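Local coordinates for uroporphyrin-III C-methyltransferase (Pseudomonas denitrificans, PDB 1S4D) that catalyses the two successive S-adenosyl-L-methionine-dependent methylations, at C-2 and C-7, that turn uroporphyrinogen III into precorrin-2 on the way to cobalamin and siroheme, at the interface of chains A and B. Residues are numbered along the deposited sequence; one frame, centred on the assembly and turned at random. Chains: chain A/B, Uroporphyrin-III C-methyltransferase.

Contact 1: the interface of chains A and B. Residues chain A 108, 111; chain B 145-146.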
# COMPACT_ATOMS: atom_id res chain seq x y z
N ARG A 108 -4.60 -8.63 -11.29
CA ARG A 108 -4.17 -9.64 -12.26
C ARG A 108 -2.69 -9.54 -12.65
O ARG A 108 -2.25 -10.25 -13.57
CB ARG A 108 -5.07 -9.58 -13.50
CG ARG A 108 -6.07 -10.71 -13.58
CD ARG A 108 -7.51 -10.26 -13.85
NE ARG A 108 -8.16 -11.02 -14.93
CZ ARG A 108 -8.09 -12.34 -15.10
NH1 ARG A 108 -8.73 -12.91 -16.12
NH2 ARG A 108 -7.39 -13.11 -14.27
N GLU A 111 -0.64 -12.66 -12.78
CA GLU A 111 -1.00 -13.43 -13.97
C GLU A 111 -0.20 -12.97 -15.17
O GLU A 111 0.49 -13.77 -15.81
CB GLU A 111 -2.47 -13.24 -14.27
CG GLU A 111 -3.18 -14.53 -14.59
CD GLU A 111 -4.60 -14.54 -14.07
OE1 GLU A 111 -4.83 -14.14 -12.90
OE2 GLU A 111 -5.49 -14.95 -14.85
N HIS B 145 -3.39 -13.14 -5.55
CA HIS B 145 -3.31 -13.91 -6.78
C HIS B 145 -4.52 -14.86 -6.84
O HIS B 145 -4.65 -15.73 -5.97
CB HIS B 145 -1.97 -14.64 -6.84
CG HIS B 145 -1.66 -15.23 -8.17
ND1 HIS B 145 -1.80 -16.58 -8.44
CD2 HIS B 145 -1.23 -14.66 -9.32
CE1 HIS B 145 -1.46 -16.81 -9.69
NE2 HIS B 145 -1.11 -15.67 -10.25
N ARG B 146 -5.38 -14.70 -7.84
CA ARG B 146 -6.74 -15.27 -7.77
C ARG B 146 -6.84 -16.79 -7.62
O ARG B 146 -7.85 -17.30 -7.14
CB ARG B 146 -7.63 -14.73 -8.91
CG ARG B 146 -7.96 -15.70 -10.04
CD ARG B 146 -7.74 -15.09 -11.43
NE ARG B 146 -8.86 -14.24 -11.89
CZ ARG B 146 -9.12 -13.01 -11.46
NH1 ARG B 146 -10.15 -12.34 -11.96
NH2 ARG B 146 -8.37 -12.43 -10.52
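The start of helix 109-117 of chain A, with A:Arg108 in the loop just ahead of it, meets a loop of chain B that carries B:His145 and B:Arg146. Two arginines form the centre of the patch. Their guanidinium groups lie face to face, the planes 21° apart and the two CZ atoms of A:Arg108 and B:Arg146 3.8 Å from each other, which makes the pair a stack of like groups. They are slid past each other, so that NH2 of A:Arg108 sits over the rim of the B:Arg146 group; its approach to NE there is not a hydrogen bond, since the N-H points elsewhere. Both chains bend at chi2 and chi3. In B:Arg146 the bend at chi3 (-81°) turns the guanidinium away from the line of the aliphatic stem and brings it against that of A:Arg108.

A partner for A:Arg108 comes from within chain A. Its NH2 forms a hydrogen bond and salt bridge with the carboxylate oxygen OE2 of A:Glu111 at 2.7 Å; the oxygen is met from above the carboxylate plane and also lies well out of the guanidinium plane of A:Arg108. The other oxygen, OE1, reaches across the interface and lies 3.4 Å from CD of B:Arg146, beside the stem. It stays 4.2 Å from NE of B:Arg146, so any attraction there would act through space and not as a direct salt bridge. The carboxylate is bonded to A:Arg108 and lies near B:Arg146, and its negative charge would probably help to balance the two positive groups.

B:His145 stands beside the first turn of helix 109-117 of chain A. With CG anti to the backbone N (chi1 -168°), its imidazole is directed toward that turn, where NE2 approaches the backbone N of A:Glu111 at 4.0 Å, a loose contact. The patch is small and polar, and in this homodimer it joins the beginning of a helix in one subunit to a loop of the other, adding to the subunit interface.

Contact 2: the interface of chains A and B. Residues chain A 29, 137-138, 257; chain B 124-125, 127.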
# COMPACT_ATOMS: atom_id res chain seq x y z
N LEU A 29 0.30 10.90 -7.42
CA LEU A 29 0.43 9.65 -6.68
C LEU A 29 1.16 8.63 -7.56
O LEU A 29 1.37 7.51 -7.14
CB LEU A 29 -0.91 9.12 -6.19
CG LEU A 29 -1.63 9.90 -5.06
CD1 LEU A 29 -2.92 9.20 -4.59
CD2 LEU A 29 -0.74 10.22 -3.84
N ALA A 137 -6.92 7.14 2.56
CA ALA A 137 -6.25 8.32 3.12
C ALA A 137 -6.84 9.65 2.64
O ALA A 137 -6.99 10.61 3.41
CB ALA A 137 -4.79 8.28 2.83
N TYR A 138 -7.18 9.72 1.36
CA TYR A 138 -7.81 10.94 0.86
C TYR A 138 -9.19 11.18 1.52
O TYR A 138 -9.70 12.28 1.47
CB TYR A 138 -7.87 10.96 -0.67
CG TYR A 138 -6.56 11.39 -1.35
CD1 TYR A 138 -5.33 10.75 -1.06
CD2 TYR A 138 -6.54 12.43 -2.27
CE1 TYR A 138 -4.15 11.14 -1.68
CE2 TYR A 138 -5.38 12.83 -2.90
CZ TYR A 138 -4.19 12.18 -2.61
OH TYR A 138 -3.05 12.61 -3.25
N TRP A 257 -8.46 15.86 5.85
CA TRP A 257 -7.65 17.01 5.48
C TRP A 257 -8.13 17.63 4.19
O TRP A 257 -8.01 18.84 4.01
CB TRP A 257 -6.17 16.64 5.40
CG TRP A 257 -5.93 15.53 4.48
CD1 TRP A 257 -6.10 14.20 4.73
CD2 TRP A 257 -5.50 15.64 3.13
NE1 TRP A 257 -5.78 13.47 3.62
CE2 TRP A 257 -5.40 14.32 2.62
CE3 TRP A 257 -5.16 16.71 2.29
CZ2 TRP A 257 -4.99 14.05 1.32
CZ3 TRP A 257 -4.75 16.44 1.00
CH2 TRP A 257 -4.67 15.12 0.53
N ARG B 124 -1.44 17.72 5.19
CA ARG B 124 -1.84 16.88 4.07
C ARG B 124 -1.27 15.49 4.36
O ARG B 124 -0.24 15.39 5.03
CB ARG B 124 -1.25 17.44 2.78
CG ARG B 124 -1.21 16.43 1.63
CD ARG B 124 -0.77 16.99 0.30
NE ARG B 124 -1.71 17.99 -0.22
CZ ARG B 124 -2.45 17.85 -1.31
NH1 ARG B 124 -2.41 16.73 -2.03
NH2 ARG B 124 -3.26 18.84 -1.67
N ILE B 125 -1.92 14.43 3.85
CA ILE B 125 -1.32 13.09 3.81
C ILE B 125 -0.90 12.73 2.39
O ILE B 125 -1.66 12.89 1.44
CB ILE B 125 -2.29 12.02 4.35
CG1 ILE B 125 -2.76 12.36 5.77
CG2 ILE B 125 -1.66 10.61 4.29
CD1 ILE B 125 -1.67 12.27 6.85
N PRO B 127 0.25 9.46 0.65
CA PRO B 127 0.48 8.02 0.55
C PRO B 127 1.85 7.64 0.05
O PRO B 127 2.43 8.36 -0.74
CB PRO B 127 -0.56 7.62 -0.47
CG PRO B 127 -1.70 8.44 -0.06
CD PRO B 127 -1.11 9.82 0.18
O HOH W 1 -1.49 13.89 -1.10
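A:Trp257, at the start of helix 257-261, lays one face of its indole on strand 123-126 of chain B, and this is the tightly packed part. The backbone N of B:Ile125 lies over the indole centre, 3.7 Å above its plane, and CA of B:Arg124 nearer the rim. The side chain of B:Arg124, bent at chi3 (-65°), folds round the six-membered ring until CZ3 of A:Trp257 sits over the guanidinium centre, 3.5 Å from CZ. Those planes are 60° apart, an edge-to-face contact and not a parallel stack. Within chain A, the indole NE1 donates to the carbonyl O of A:Ala137 at 3.1 Å from above the carbonyl plane, which would help to hold the ring's rotation, while CZ2 covers the centre of the A:Tyr138 ring. With a serine here instead of A:Trp257, the carbonyl of A:Ala137 would probably lose its indole N-H partner, and the strand and B:Arg124 their cover.

B:Pro127 meets the A:Tyr138 ring at its edge, CD 3.8 Å from CE1, but packing is thin at A:Leu29, whose CD2 is 4.1 Å from the same CD. Where the side chains do not meet directly, a water links the phenol OH of A:Tyr138 (2.9 Å) to NH1 of B:Arg124 and the carbonyl O of B:Ile125 (2.7 Å). The site sets the C-terminal part of one subunit against a strand of its partner and is likely to stabilise the homodimer.

About 28 Å separates the C-alpha centres of contact 1 and contact 2, and they have no residue in common. Both belong to the same two-fold interface, so each recurs with the chains exchanged. The sequence connects them: helix 109-117, whose start lies in contact 1, is followed by strand 123-126, which takes part in contact 2 from the other chain. Likewise helix 131-138, used in contact 2, precedes the loop of residues 145-146 in contact 1. Much of both contacts comes from residues 108-146 of the two chains, joined in contact 2 by A:Leu29 and A:Trp257, and two separated points would tend to fix the subunits' orientation.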